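PDB 2OKV: D-aminoacyl-tRNA deacylase 1 from Homo sapiens, which removes D-amino acids from mischarged tRNAs, and glycine from mischarged tRNA(Ala), and may also act in DNA replication. Local coordinates for residues M1-T9 with T142-P150; I23-S34 with Y72-Q83. All coordinates share one frame; numbering follows the deposited sequence.

Contact 1: M1-T9 with T142-P150; sequences MKAVVQRVT and TIELESPAP
Ala3 and Leu145 face each other as a hydrogen-bonded pair of two antiparallel strands, 2-8 and 142-146. Val5 and Ile143 form the next such pair. Each pair exchanges two backbone bonds. The bond from Leu145 N to Ala3 O is almost straight, 179° at the hydrogen and 2.9 Å long. A further bond, Ser147 N to Met1 O at 3.0 Å, carries the ladder past the strand ends.

Both faces of the middle of the pairing are closely packed and largely buried. On one, Leu145 CD1 meets Val5 CG2 at 3.8 Å. With Val5 CG1 anti to the backbone N (chi1 176°), CG2 lies beside that N and touches Leu145. On the other, Thr142 CG2 touches Val4 CG1 at 3.7 Å and also lies against Gln6 CG. Val4 and Gln6 are magnesium-site residues. Thr142 OG1 bonds to Gln79 of the second subunit, and Glu144 forms a salt bridge to its Lys2.

The Lys2 end is looser and partly exposed. Lys2 and Glu146 run side by side, pointing the same way. Lys2 NZ reaches Glu146 OE2 at 3.5 Å, a weak salt bridge. A water accepts a hydrogen bond from Met1 N (2.6 Å) and donates one to Glu146 OE1 (3.0 Å). The pairing therefore probably rests mainly on backbone bonds and buried apolar contacts, with little from the long ion pair.

Contact 2: I23-S34 with Y72-Q83; sequences IGRGICVLLGIS and YEILCVSQFTLQ
Ile27 and Leu75 belong to two parallel strands, 26-32 and 73-78, neighbours in the mixed central sheet of the D-aminoacyl-tRNA deacylase fold. The intervening chain includes helix 39-51.

Backbone bonds form the usual parallel ladder. Glu73 N bonds to Arg25 O, and Gln79 N to Leu31 O. Between them the donors and acceptors alternate from strand to strand. Val77 N meets Val29 O almost head-on, with a C=O...N angle of 177°. At the backbone angles of Gly26 a CB would be jammed against the carbonyl O of Arg25. Gly26 CA lies 3.2 Å from Glu73 O.

Apolar contacts cover both faces. On one, Ile27 CG2 touches Ile74 CG1 at 3.8 Å, and Val29 CG2 touches Ile74 CG2 at 4.0 Å. Cys76 on this face packs against helix 99-116. On the other, Leu30 CD2 lies 4.0 Å from Val77 CB. Cys28, also on this face, is a residue of the magnesium site. Leu82 CD1 packs against Leu30 O and Gly32 N.

A CH-pi contact marks the start of the strands. Arg25 CB sits over the centre of the Tyr72 ring, 3.8 Å from its centroid. The Arg25 chain runs extended alongside the ring, bringing CD to 3.6 Å from Tyr72 OH. The guanidinium and ring planes are 36° apart.

Polar side chains lie at both ends. At the C-terminal end, Gln79 OE1 hydrogen-bonds to Thr142 OG1, and NE2 to Pro140 O, of the second subunit. By similarity Pro140 belongs to the Gly-cisPro motif that enters the partner's active site to reject L-amino acids, so this end probably lies beside that site. At the start, Glu73 OE1 forms a salt bridge with Lys123. Glu73 OE2 accepts a bond from Gly24 N at 2.8 Å, met from 41° above the carboxylate plane, and one from a water that bonds to Arg25 O.

In the fold
From the N terminus, strand 2-8 comes first; its partner in contact 1 arrives only near the end of the modelled chain. After strands 10-15 and 18-23 of a separate sheet, strand 26-32 pairs with the other edge of 2-8. Helix 39-51 precedes strand 73-78, whose pairing with 26-32 closes the shorter loop, contact 2. Contact 1 closes the long loop when 142-150 returns to 1-9, so contact 2 lies wholly within it. The two share one sheet. Strands 2-8 and 26-32 are joined by probable backbone bonds such as Lys2 O to Gly32 N. The magnesium site bridges them through Val4 and Cys28. Both contacts also touch the second subunit of the homodimer.

Contact 1: M1-T9 with T142-P150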
# COMPACT_ATOMS: atom_id res chain seq x y z
N MET B 1 10.51 -11.22 3.95
CA MET B 1 9.06 -10.97 3.81
C MET B 1 8.73 -9.51 4.03
O MET B 1 9.23 -8.88 4.97
CB MET B 1 8.26 -11.84 4.78
CG MET B 1 6.86 -12.14 4.29
SD MET B 1 5.99 -13.36 5.27
CE MET B 1 7.16 -14.70 5.19
N LYS B 2 7.91 -8.97 3.14
CA LYS B 2 7.37 -7.62 3.28
C LYS B 2 5.86 -7.67 3.24
O LYS B 2 5.27 -8.53 2.58
CB LYS B 2 7.86 -6.71 2.15
CG LYS B 2 9.35 -6.46 2.09
CD LYS B 2 9.61 -5.20 1.26
CE LYS B 2 10.88 -5.29 0.43
NZ LYS B 2 12.11 -4.71 1.08
N ALA B 3 5.23 -6.70 3.89
CA ALA B 3 3.78 -6.53 3.84
C ALA B 3 3.41 -5.05 3.82
O ALA B 3 4.07 -4.23 4.48
CB ALA B 3 3.12 -7.22 5.05
N VAL B 4 2.40 -4.71 3.03
CA VAL B 4 1.78 -3.39 3.14
C VAL B 4 0.41 -3.62 3.74
O VAL B 4 -0.39 -4.40 3.23
CB VAL B 4 1.70 -2.63 1.80
CG1 VAL B 4 0.81 -1.36 1.94
CG2 VAL B 4 3.11 -2.24 1.34
N VAL B 5 0.16 -2.94 4.86
CA VAL B 5 -1.06 -3.12 5.62
C VAL B 5 -1.86 -1.83 5.54
O VAL B 5 -1.35 -0.73 5.85
CB VAL B 5 -0.73 -3.45 7.10
CG1 VAL B 5 -1.99 -3.53 7.92
CG2 VAL B 5 0.05 -4.78 7.20
N GLN B 6 -3.10 -1.94 5.09
CA GLN B 6 -3.97 -0.76 5.01
C GLN B 6 -5.19 -0.95 5.89
O GLN B 6 -5.85 -1.99 5.80
CB GLN B 6 -4.40 -0.50 3.55
CG GLN B 6 -3.23 -0.09 2.64
CD GLN B 6 -3.64 0.09 1.19
OE1 GLN B 6 -4.20 1.13 0.81
NE2 GLN B 6 -3.30 -0.90 0.34
N ARG B 7 -5.49 0.03 6.73
CA ARG B 7 -6.68 -0.04 7.57
C ARG B 7 -7.87 0.26 6.69
O ARG B 7 -7.87 1.25 5.97
CB ARG B 7 -6.60 0.97 8.72
CG ARG B 7 -7.84 0.97 9.62
CD ARG B 7 -7.72 1.93 10.80
NE ARG B 7 -7.88 3.32 10.38
CZ ARG B 7 -7.83 4.36 11.20
NH1 ARG B 7 -7.59 4.19 12.50
NH2 ARG B 7 -8.01 5.59 10.72
N VAL B 8 -8.90 -0.58 6.75
CA VAL B 8 -10.05 -0.41 5.85
C VAL B 8 -11.40 -0.26 6.57
O VAL B 8 -11.59 -0.84 7.67
CB VAL B 8 -10.13 -1.56 4.80
CG1 VAL B 8 -8.87 -1.57 3.92
CG2 VAL B 8 -10.35 -2.92 5.46
N THR B 9 -12.33 0.50 5.98
CA THR B 9 -13.70 0.39 6.46
C THR B 9 -14.40 -0.79 5.77
O THR B 9 -15.31 -1.38 6.32
CB THR B 9 -14.55 1.71 6.42
OG1 THR B 9 -15.33 1.74 5.23
CG2 THR B 9 -13.71 2.91 6.51
N THR B 142 -1.67 3.49 6.56
CA THR B 142 -0.92 2.50 5.77
C THR B 142 0.41 2.22 6.46
O THR B 142 1.15 3.14 6.74
CB THR B 142 -0.64 3.05 4.35
OG1 THR B 142 -1.85 3.54 3.76
CG2 THR B 142 -0.03 1.96 3.44
N ILE B 143 0.71 0.95 6.71
CA ILE B 143 1.91 0.61 7.46
C ILE B 143 2.73 -0.41 6.67
O ILE B 143 2.16 -1.39 6.17
CB ILE B 143 1.54 -0.00 8.85
CG1 ILE B 143 0.82 1.05 9.73
CG2 ILE B 143 2.79 -0.61 9.55
CD1 ILE B 143 1.69 2.18 10.24
N GLU B 144 4.03 -0.18 6.56
CA GLU B 144 4.95 -1.14 5.96
C GLU B 144 5.56 -2.03 7.04
O GLU B 144 6.08 -1.53 8.04
CB GLU B 144 6.05 -0.42 5.19
CG GLU B 144 5.56 0.42 4.01
CD GLU B 144 6.68 1.17 3.30
OE1 GLU B 144 6.38 1.91 2.34
OE2 GLU B 144 7.86 1.04 3.69
N LEU B 145 5.48 -3.34 6.82
CA LEU B 145 6.06 -4.33 7.73
C LEU B 145 7.11 -5.17 7.00
O LEU B 145 6.97 -5.45 5.80
CB LEU B 145 4.97 -5.26 8.29
CG LEU B 145 3.85 -4.70 9.17
CD1 LEU B 145 2.86 -5.84 9.54
CD2 LEU B 145 4.41 -3.99 10.44
N GLU B 146 8.14 -5.59 7.72
CA GLU B 146 9.15 -6.48 7.18
C GLU B 146 9.63 -7.46 8.25
O GLU B 146 9.76 -7.09 9.42
CB GLU B 146 10.31 -5.67 6.59
CG GLU B 146 11.43 -6.53 6.05
CD GLU B 146 12.09 -5.96 4.80
OE1 GLU B 146 12.69 -6.77 4.05
OE2 GLU B 146 12.00 -4.72 4.57
N SER B 147 9.89 -8.71 7.87
CA SER B 147 10.26 -9.71 8.88
C SER B 147 11.67 -10.29 8.88
O SER B 147 12.17 -10.69 9.95
CB SER B 147 9.24 -10.82 9.01
OG SER B 147 9.61 -11.63 10.11
N PRO B 148 12.31 -10.42 7.71
CA PRO B 148 13.76 -10.65 7.80
C PRO B 148 14.36 -9.86 8.97
O PRO B 148 15.24 -10.38 9.65
CB PRO B 148 14.27 -10.14 6.46
CG PRO B 148 13.15 -10.48 5.50
CD PRO B 148 11.84 -10.45 6.31
N ALA B 149 13.87 -8.63 9.19
CA ALA B 149 14.19 -7.86 10.40
C ALA B 149 12.94 -7.61 11.26
O ALA B 149 12.22 -6.62 11.02
CB ALA B 149 14.91 -6.53 10.05
N PRO B 150 12.68 -8.48 12.27
CA PRO B 150 11.45 -8.37 13.07
C PRO B 150 11.59 -7.51 14.35
O PRO B 150 12.70 -7.26 14.83
CB PRO B 150 11.15 -9.82 13.42
CG PRO B 150 12.50 -10.51 13.41
CD PRO B 150 13.51 -9.60 12.74
O HOH W 1 11.73 -9.26 2.65

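Contact 2: I23-S34 with Y72-Q83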
# COMPACT_ATOMS: atom_id res chain seq x y z
N ILE B 23 -14.60 -8.06 3.11
CA ILE B 23 -14.57 -7.83 4.55
C ILE B 23 -15.18 -6.46 4.87
O ILE B 23 -15.26 -5.59 4.00
CB ILE B 23 -13.13 -7.93 5.19
CG1 ILE B 23 -12.16 -6.88 4.61
CG2 ILE B 23 -12.56 -9.35 5.08
CD1 ILE B 23 -11.02 -6.52 5.57
N GLY B 24 -15.62 -6.29 6.11
CA GLY B 24 -16.03 -4.99 6.59
C GLY B 24 -14.83 -4.31 7.21
O GLY B 24 -13.75 -4.28 6.63
N ARG B 25 -15.03 -3.73 8.40
CA ARG B 25 -13.93 -3.07 9.09
C ARG B 25 -12.80 -4.06 9.41
O ARG B 25 -13.04 -5.21 9.81
CB ARG B 25 -14.43 -2.42 10.38
CG ARG B 25 -15.32 -1.21 10.14
CD ARG B 25 -15.32 -0.34 11.39
NE ARG B 25 -16.05 0.91 11.20
CZ ARG B 25 -17.18 1.21 11.83
NH1 ARG B 25 -17.72 0.35 12.69
NH2 ARG B 25 -17.78 2.38 11.61
N GLY B 26 -11.57 -3.60 9.23
CA GLY B 26 -10.41 -4.42 9.53
C GLY B 26 -9.18 -3.96 8.75
O GLY B 26 -8.90 -2.77 8.64
N ILE B 27 -8.48 -4.92 8.18
CA ILE B 27 -7.17 -4.66 7.60
C ILE B 27 -6.98 -5.45 6.29
O ILE B 27 -7.35 -6.61 6.21
CB ILE B 27 -6.13 -4.91 8.73
CG1 ILE B 27 -5.15 -3.77 8.91
CG2 ILE B 27 -5.58 -6.35 8.87
CD1 ILE B 27 -4.62 -3.74 10.27
N CYS B 28 -6.44 -4.79 5.26
CA CYS B 28 -6.06 -5.45 4.00
C CYS B 28 -4.54 -5.54 3.98
O CYS B 28 -3.85 -4.53 4.10
CB CYS B 28 -6.56 -4.67 2.77
SG CYS B 28 -6.11 -5.43 1.16
N VAL B 29 -4.04 -6.75 3.82
CA VAL B 29 -2.62 -7.01 3.83
C VAL B 29 -2.20 -7.46 2.44
O VAL B 29 -2.73 -8.44 1.90
CB VAL B 29 -2.26 -8.12 4.86
CG1 VAL B 29 -0.74 -8.39 4.87
CG2 VAL B 29 -2.77 -7.73 6.26
N LEU B 30 -1.27 -6.72 1.85
CA LEU B 30 -0.62 -7.15 0.63
C LEU B 30 0.70 -7.77 1.01
O LEU B 30 1.56 -7.10 1.59
CB LEU B 30 -0.44 -5.96 -0.32
CG LEU B 30 -1.76 -5.34 -0.79
CD1 LEU B 30 -1.54 -3.96 -1.36
CD2 LEU B 30 -2.46 -6.25 -1.85
N LEU B 31 0.86 -9.05 0.68
CA LEU B 31 1.96 -9.87 1.21
C LEU B 31 3.02 -10.25 0.17
O LEU B 31 2.73 -10.99 -0.79
CB LEU B 31 1.38 -11.13 1.83
CG LEU B 31 1.95 -11.80 3.09
CD1 LEU B 31 2.18 -13.27 2.78
CD2 LEU B 31 3.22 -11.17 3.68
N GLY B 32 4.24 -9.76 0.38
CA GLY B 32 5.37 -10.04 -0.50
C GLY B 32 6.35 -11.06 0.05
O GLY B 32 7.09 -10.76 0.98
N ILE B 33 6.35 -12.26 -0.53
CA ILE B 33 7.19 -13.37 -0.09
C ILE B 33 8.48 -13.45 -0.89
O ILE B 33 8.47 -13.53 -2.13
CB ILE B 33 6.44 -14.73 -0.21
CG1 ILE B 33 5.16 -14.74 0.65
CG2 ILE B 33 7.35 -15.90 0.18
CD1 ILE B 33 4.10 -15.76 0.13
N SER B 34 9.61 -13.45 -0.19
CA SER B 34 10.90 -13.49 -0.86
C SER B 34 11.46 -14.91 -0.88
O SER B 34 11.06 -15.75 -0.07
CB SER B 34 11.89 -12.57 -0.15
OG SER B 34 12.77 -13.32 0.66
N TYR B 72 -11.96 -7.59 14.39
CA TYR B 72 -12.20 -7.13 13.04
C TYR B 72 -11.66 -8.16 12.05
O TYR B 72 -11.12 -9.20 12.45
CB TYR B 72 -11.58 -5.74 12.82
CG TYR B 72 -12.40 -4.56 13.35
CD1 TYR B 72 -11.87 -3.27 13.37
CD2 TYR B 72 -13.71 -4.74 13.83
CE1 TYR B 72 -12.61 -2.18 13.83
CE2 TYR B 72 -14.46 -3.66 14.32
CZ TYR B 72 -13.90 -2.38 14.30
OH TYR B 72 -14.64 -1.31 14.77
N GLU B 73 -11.80 -7.88 10.76
CA GLU B 73 -11.45 -8.87 9.73
C GLU B 73 -10.11 -8.56 9.08
O GLU B 73 -9.56 -7.46 9.24
CB GLU B 73 -12.54 -8.95 8.66
CG GLU B 73 -13.83 -9.64 9.11
CD GLU B 73 -15.01 -9.33 8.18
OE1 GLU B 73 -15.49 -10.25 7.48
OE2 GLU B 73 -15.44 -8.16 8.16
N ILE B 74 -9.58 -9.55 8.35
CA ILE B 74 -8.32 -9.39 7.63
C ILE B 74 -8.53 -9.93 6.22
O ILE B 74 -8.98 -11.06 6.05
CB ILE B 74 -7.16 -10.18 8.29
CG1 ILE B 74 -6.94 -9.74 9.74
CG2 ILE B 74 -5.87 -10.05 7.44
CD1 ILE B 74 -5.96 -10.61 10.52
N LEU B 75 -8.25 -9.11 5.21
CA LEU B 75 -8.20 -9.57 3.83
C LEU B 75 -6.73 -9.65 3.40
O LEU B 75 -6.06 -8.63 3.32
CB LEU B 75 -8.97 -8.61 2.92
CG LEU B 75 -8.89 -8.85 1.40
CD1 LEU B 75 -9.52 -10.18 1.05
CD2 LEU B 75 -9.55 -7.70 0.61
N CYS B 76 -6.23 -10.86 3.15
CA CYS B 76 -4.84 -11.03 2.68
C CYS B 76 -4.81 -11.30 1.19
O CYS B 76 -5.59 -12.13 0.67
CB CYS B 76 -4.09 -12.17 3.37
SG CYS B 76 -4.18 -12.16 5.12
N VAL B 77 -3.90 -10.64 0.50
CA VAL B 77 -3.69 -10.91 -0.92
C VAL B 77 -2.20 -11.04 -1.17
O VAL B 77 -1.42 -10.24 -0.66
CB VAL B 77 -4.30 -9.80 -1.80
CG1 VAL B 77 -4.08 -10.11 -3.29
CG2 VAL B 77 -5.79 -9.66 -1.52
N SER B 78 -1.81 -12.06 -1.93
CA SER B 78 -0.42 -12.29 -2.29
C SER B 78 0.02 -11.24 -3.30
O SER B 78 -0.69 -10.97 -4.27
CB SER B 78 -0.27 -13.68 -2.89
OG SER B 78 -1.44 -13.94 -3.67
N GLN B 79 1.21 -10.66 -3.08
CA GLN B 79 1.69 -9.50 -3.84
C GLN B 79 3.21 -9.55 -3.99
O GLN B 79 3.94 -8.90 -3.23
CB GLN B 79 1.29 -8.21 -3.10
CG GLN B 79 1.69 -6.89 -3.79
CD GLN B 79 0.78 -6.52 -4.96
OE1 GLN B 79 -0.09 -5.68 -4.81
NE2 GLN B 79 0.98 -7.16 -6.11
N PHE B 80 3.68 -10.30 -4.98
CA PHE B 80 5.12 -10.46 -5.22
C PHE B 80 5.84 -9.16 -5.62
O PHE B 80 7.06 -9.10 -5.52
CB PHE B 80 5.39 -11.55 -6.28
CG PHE B 80 5.04 -11.14 -7.70
CD1 PHE B 80 5.98 -10.47 -8.49
CD2 PHE B 80 3.79 -11.43 -8.24
CE1 PHE B 80 5.67 -10.08 -9.79
CE2 PHE B 80 3.47 -11.04 -9.54
CZ PHE B 80 4.41 -10.37 -10.32
N THR B 81 5.09 -8.14 -6.06
CA THR B 81 5.71 -6.87 -6.52
C THR B 81 6.43 -6.10 -5.42
O THR B 81 7.31 -5.26 -5.70
CB THR B 81 4.70 -5.92 -7.24
OG1 THR B 81 3.61 -5.64 -6.37
CG2 THR B 81 4.16 -6.57 -8.51
N LEU B 82 6.05 -6.37 -4.18
CA LEU B 82 6.72 -5.76 -3.03
C LEU B 82 8.18 -6.21 -2.89
O LEU B 82 8.98 -5.52 -2.27
CB LEU B 82 5.94 -6.03 -1.75
CG LEU B 82 4.54 -5.44 -1.66
CD1 LEU B 82 3.90 -5.93 -0.40
CD2 LEU B 82 4.61 -3.92 -1.66
N GLN B 83 8.51 -7.36 -3.49
CA GLN B 83 9.89 -7.86 -3.55
C GLN B 83 10.61 -7.37 -4.82
O GLN B 83 11.21 -8.16 -5.56
CB GLN B 83 9.90 -9.40 -3.48
CG GLN B 83 9.41 -9.97 -2.15
CD GLN B 83 10.30 -9.58 -0.97
OE1 GLN B 83 9.83 -9.43 0.15
NE2 GLN B 83 11.59 -9.43 -1.23
O HOH W 2 -15.31 -6.44 10.47